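Local atomic coordinates of translation initiation factor eIF2b-like protein (Chaetomium thermophilum, PDB entry 4ZEM), a protein that probably serves as the beta regulatory subunit of eIF2B, the guanine nucleotide exchange factor that recharges eIF2 with GTP in translation initiation. Residues Pro10-Trp15 against Ala46-Gln51; Ser18-Ser23 against Leu52-Val57. All coordinates share one frame; numbering follows the deposited sequence.

Contact 1: Pro10-Trp15 against Ala46-Gln51; sequences PSLATW and AGAIAQ
The carbonyl oxygen Ser11 O is gripped twice, by Thr14 OG1 at 2.6 Å and by Trp15 N at 2.7 Å, and the ring of that Trp15 carries most of the contact with helix 43-59. Both donors come from the same face of the Ser11 carbonyl plane, the hydroxyl tilted 33° out of it. Ser11 is the N-cap of helix 12-18, its OG taking a weak capping bond from Ala13 N at 3.2 Å; the Thr14 hydroxyl adds the stronger side-chain tie.

From this turn two side chains reach helix 43-59. The Trp15 indole, with CG anti to the backbone N (chi1 178°), presents the far end of its six-membered ring: CH2 lies 3.5 Å from Ala48 O, at an oblique approach, and CZ3 lies 4.2 Å from Ala48 CB. At the ring edge, near its plane, Gln51 OE1 stands 4.2 Å from Trp15 CZ3. Leu12 reaches the same alanine by one branch, its CD1 touching Ala48 CB at 4.1 Å. The small methyl of Ala48 thus meets both the leucine branch and the indole. The indole NE1 donates to Ser27 O, and Leu31 and Leu34 of helix 24-37 pack on the Trp15 side chain, so that Trp15, from helix 12-18, is buried against helices 24-37 and 43-59. No hydrogen bond links the two segments; this is largely apolar packing of helices, consistent with the N-terminal helical domain that precedes the Rossmann-like domain in eIF2B alpha/beta/delta subunits.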
# COMPACT_ATOMS: atom_id res chain seq x y z
N PRO A 10 -2.15 -21.04 9.31
CA PRO A 10 -3.05 -20.86 10.45
C PRO A 10 -3.06 -19.42 10.96
O PRO A 10 -4.13 -18.91 11.28
CB PRO A 10 -2.46 -21.82 11.50
CG PRO A 10 -1.73 -22.84 10.68
CD PRO A 10 -1.09 -22.02 9.62
N SER A 11 -1.89 -18.82 11.10
CA SER A 11 -1.77 -17.40 11.45
C SER A 11 -0.68 -16.70 10.64
O SER A 11 0.28 -17.34 10.20
CB SER A 11 -1.50 -17.24 12.94
OG SER A 11 -1.04 -15.93 13.22
N LEU A 12 -0.83 -15.40 10.45
CA LEU A 12 0.16 -14.61 9.72
C LEU A 12 1.49 -14.61 10.49
O LEU A 12 2.56 -14.74 9.90
CB LEU A 12 -0.32 -13.18 9.50
CG LEU A 12 0.65 -12.24 8.79
CD1 LEU A 12 1.01 -12.81 7.42
CD2 LEU A 12 0.05 -10.84 8.65
N ALA A 13 1.40 -14.47 11.81
CA ALA A 13 2.57 -14.49 12.67
C ALA A 13 3.27 -15.85 12.59
O ALA A 13 4.50 -15.91 12.49
CB ALA A 13 2.18 -14.19 14.10
N THR A 14 2.49 -16.92 12.62
CA THR A 14 3.04 -18.27 12.51
C THR A 14 3.59 -18.49 11.11
O THR A 14 4.63 -19.12 10.93
CB THR A 14 1.98 -19.34 12.84
OG1 THR A 14 0.86 -19.21 11.96
CG2 THR A 14 1.51 -19.21 14.28
N TRP A 15 2.89 -17.95 10.11
CA TRP A 15 3.34 -18.04 8.72
C TRP A 15 4.69 -17.35 8.54
O TRP A 15 5.55 -17.84 7.81
CB TRP A 15 2.30 -17.41 7.78
CG TRP A 15 2.71 -17.42 6.33
CD1 TRP A 15 2.51 -18.43 5.43
CD2 TRP A 15 3.38 -16.37 5.61
NE1 TRP A 15 3.02 -18.08 4.20
CE2 TRP A 15 3.56 -16.82 4.29
CE3 TRP A 15 3.85 -15.10 5.96
CZ2 TRP A 15 4.18 -16.04 3.31
CZ3 TRP A 15 4.47 -14.33 4.99
CH2 TRP A 15 4.62 -14.80 3.68
N ALA A 46 0.22 -6.41 2.28
CA ALA A 46 1.31 -5.83 1.50
C ALA A 46 2.66 -6.35 1.97
O ALA A 46 3.50 -6.77 1.16
CB ALA A 46 1.28 -4.32 1.58
N GLY A 47 2.86 -6.35 3.28
CA GLY A 47 4.09 -6.85 3.88
C GLY A 47 4.29 -8.33 3.64
O GLY A 47 5.41 -8.78 3.37
N ALA A 48 3.21 -9.10 3.70
CA ALA A 48 3.27 -10.54 3.50
C ALA A 48 3.75 -10.86 2.09
O ALA A 48 4.55 -11.78 1.90
CB ALA A 48 1.91 -11.19 3.77
N ILE A 49 3.27 -10.10 1.11
CA ILE A 49 3.70 -10.29 -0.27
C ILE A 49 5.20 -10.01 -0.42
O ILE A 49 5.92 -10.78 -1.06
CB ILE A 49 2.92 -9.37 -1.24
CG1 ILE A 49 1.42 -9.66 -1.14
CG2 ILE A 49 3.40 -9.56 -2.66
CD1 ILE A 49 1.05 -11.09 -1.49
N ALA A 50 5.66 -8.93 0.20
CA ALA A 50 7.07 -8.56 0.14
C ALA A 50 7.97 -9.66 0.73
O ALA A 50 9.01 -10.00 0.16
CB ALA A 50 7.31 -7.23 0.87
N GLN A 51 7.55 -10.22 1.86
CA GLN A 51 8.32 -11.28 2.50
C GLN A 51 8.34 -12.57 1.68
O GLN A 51 9.37 -13.24 1.60
CB GLN A 51 7.75 -11.55 3.90
CG GLN A 51 8.39 -10.69 4.97
CD GLN A 51 7.68 -10.78 6.30
OE1 GLN A 51 6.46 -10.87 6.36
NE2 GLN A 51 8.45 -10.77 7.38

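Contact 2: Ser18-Ser23 against Leu52-Val57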
# COMPACT_ATOMS: atom_id res chain seq x y z
N SER A 18 7.81 -19.49 9.92
CA SER A 18 8.06 -20.74 9.24
C SER A 18 8.68 -20.45 7.88
O SER A 18 9.19 -21.35 7.22
CB SER A 18 6.77 -21.55 9.08
OG SER A 18 5.68 -20.70 8.78
N LEU A 19 8.68 -19.18 7.51
CA LEU A 19 9.10 -18.74 6.19
C LEU A 19 10.50 -19.22 5.79
O LEU A 19 10.71 -19.75 4.70
CB LEU A 19 9.04 -17.21 6.13
CG LEU A 19 8.75 -16.54 4.80
CD1 LEU A 19 7.40 -16.98 4.27
CD2 LEU A 19 8.78 -15.03 4.98
N ARG A 20 11.46 -19.03 6.69
CA ARG A 20 12.87 -19.27 6.38
C ARG A 20 13.27 -20.74 6.52
O ARG A 20 14.28 -21.17 5.96
CB ARG A 20 13.76 -18.37 7.24
CG ARG A 20 14.03 -17.02 6.57
CD ARG A 20 13.78 -15.83 7.48
NE ARG A 20 13.35 -14.66 6.71
CZ ARG A 20 12.55 -13.71 7.17
NH1 ARG A 20 12.09 -13.77 8.41
NH2 ARG A 20 12.21 -12.68 6.40
N ASP A 21 12.48 -21.51 7.27
CA ASP A 21 12.69 -22.96 7.38
C ASP A 21 11.51 -23.79 6.89
O ASP A 21 11.22 -24.86 7.44
CB ASP A 21 13.00 -23.35 8.83
CG ASP A 21 14.30 -22.73 9.34
OD1 ASP A 21 15.35 -22.95 8.70
OD2 ASP A 21 14.27 -22.05 10.39
N GLN A 22 10.79 -23.26 5.91
CA GLN A 22 9.81 -24.04 5.16
C GLN A 22 10.21 -24.10 3.69
O GLN A 22 11.04 -23.30 3.24
CB GLN A 22 8.42 -23.45 5.33
CG GLN A 22 7.30 -24.41 5.07
CD GLN A 22 5.98 -23.79 5.44
OE1 GLN A 22 5.73 -22.61 5.17
NE2 GLN A 22 5.13 -24.56 6.11
N SER A 23 9.64 -25.02 2.92
CA SER A 23 9.95 -25.03 1.50
C SER A 23 9.20 -23.88 0.83
O SER A 23 8.18 -23.42 1.35
CB SER A 23 9.55 -26.35 0.86
OG SER A 23 8.18 -26.32 0.47
N LEU A 52 7.20 -12.91 1.09
CA LEU A 52 7.12 -14.11 0.26
C LEU A 52 7.98 -13.93 -1.00
O LEU A 52 8.69 -14.86 -1.40
CB LEU A 52 5.66 -14.41 -0.11
CG LEU A 52 5.31 -15.72 -0.83
CD1 LEU A 52 5.59 -15.69 -2.34
CD2 LEU A 52 6.00 -16.90 -0.17
N LEU A 53 7.91 -12.75 -1.61
CA LEU A 53 8.70 -12.46 -2.80
C LEU A 53 10.19 -12.50 -2.50
O LEU A 53 11.00 -12.93 -3.32
CB LEU A 53 8.30 -11.11 -3.40
CG LEU A 53 6.91 -11.08 -4.04
CD1 LEU A 53 6.69 -9.77 -4.79
CD2 LEU A 53 6.70 -12.28 -4.96
N ARG A 54 10.55 -12.06 -1.29
CA ARG A 54 11.94 -12.13 -0.85
C ARG A 54 12.42 -13.58 -0.80
O ARG A 54 13.56 -13.89 -1.16
CB ARG A 54 12.10 -11.48 0.52
CG ARG A 54 13.55 -11.30 0.94
CD ARG A 54 13.64 -10.65 2.31
NE ARG A 54 15.02 -10.59 2.78
CZ ARG A 54 15.57 -11.48 3.59
NH1 ARG A 54 14.85 -12.51 4.02
NH2 ARG A 54 16.83 -11.35 3.97
N GLN A 55 11.54 -14.47 -0.36
CA GLN A 55 11.87 -15.88 -0.26
C GLN A 55 11.93 -16.52 -1.64
O GLN A 55 12.70 -17.46 -1.87
CB GLN A 55 10.84 -16.61 0.60
CG GLN A 55 11.03 -16.44 2.09
CD GLN A 55 12.39 -16.90 2.57
OE1 GLN A 55 12.90 -17.94 2.13
NE2 GLN A 55 13.00 -16.13 3.47
N VAL A 56 11.13 -15.99 -2.57
CA VAL A 56 11.19 -16.42 -3.96
C VAL A 56 12.54 -16.07 -4.57
O VAL A 56 13.16 -16.89 -5.24
CB VAL A 56 10.05 -15.77 -4.79
CG1 VAL A 56 10.25 -16.01 -6.27
CG2 VAL A 56 8.71 -16.31 -4.33
N VAL A 57 13.01 -14.85 -4.31
CA VAL A 57 14.32 -14.42 -4.78
C VAL A 57 15.40 -15.32 -4.19
O VAL A 57 16.34 -15.73 -4.87
CB VAL A 57 14.60 -12.95 -4.44
CG1 VAL A 57 16.04 -12.57 -4.80
CG2 VAL A 57 13.62 -12.04 -5.16
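Leu19 CG rests 3.5 Å from Gln55 CG, and the two side chains cross obliquely, with Leu19 CD2 adding a second approach to the same carbon. Gln55 reaches this place because its chain folds at chi2 (-58°) rather than running straight out, which brings the amide alongside the turn, where NE2 lies 3.4 Å from Arg20 CG. Gln55 OE1 lies 3.8 Å from Leu19 O, two acceptors that cannot bond each other. A serine here would probably open a gap beside Leu19 CG and the Arg20 chain, which lose the CG and amide they lie against.

The segment 18-23 is the link between helices 12-18 and 24-37: a type I beta turn runs from Leu19 to Gln22, and Ser23 N-caps the next helix, its OG accepting from Ala26 N. This alpha-alpha connection lies over the side of helix 43-59, while Lys59 of that helix donates to Gln22 O.

Arg20 is exposed, and its chain, bent at chi2, crosses that of Gln55 at about a right angle, CG and NE near the amide NE2, with the guanidinium plane 68° from the amide. Arg54, extended from CG to NE, meets it crosswise: Arg20 NH2 and Arg54 NH1 are 3.6 Å apart and the guanidinium planes 73° apart. These like charges may repel; Arg54 also has a long, weak ion pair with Glu168.

Contacts 1 and 2 place consecutive parts of the N-terminal region against consecutive turns of helix 43-59: helix 12-18 first, then the turn that follows it. Their centres are 10 Å apart and they join directly, through Gln51 CB on Leu19 CD2 and Trp15 CH2 on Leu52 CB. Both are partly buried, but contact 1, centred about 15 Å from the centre of the chain, is built on the buried Trp15 and Ala48 and has no charged residue touching across it. Contact 2, centred about 21 Å out, is the larger, at 231 against 143 Å², and runs from buried Leu19 and Gln55 to an exposed arginine, mixing aliphatic packing with amide and guanidinium groups.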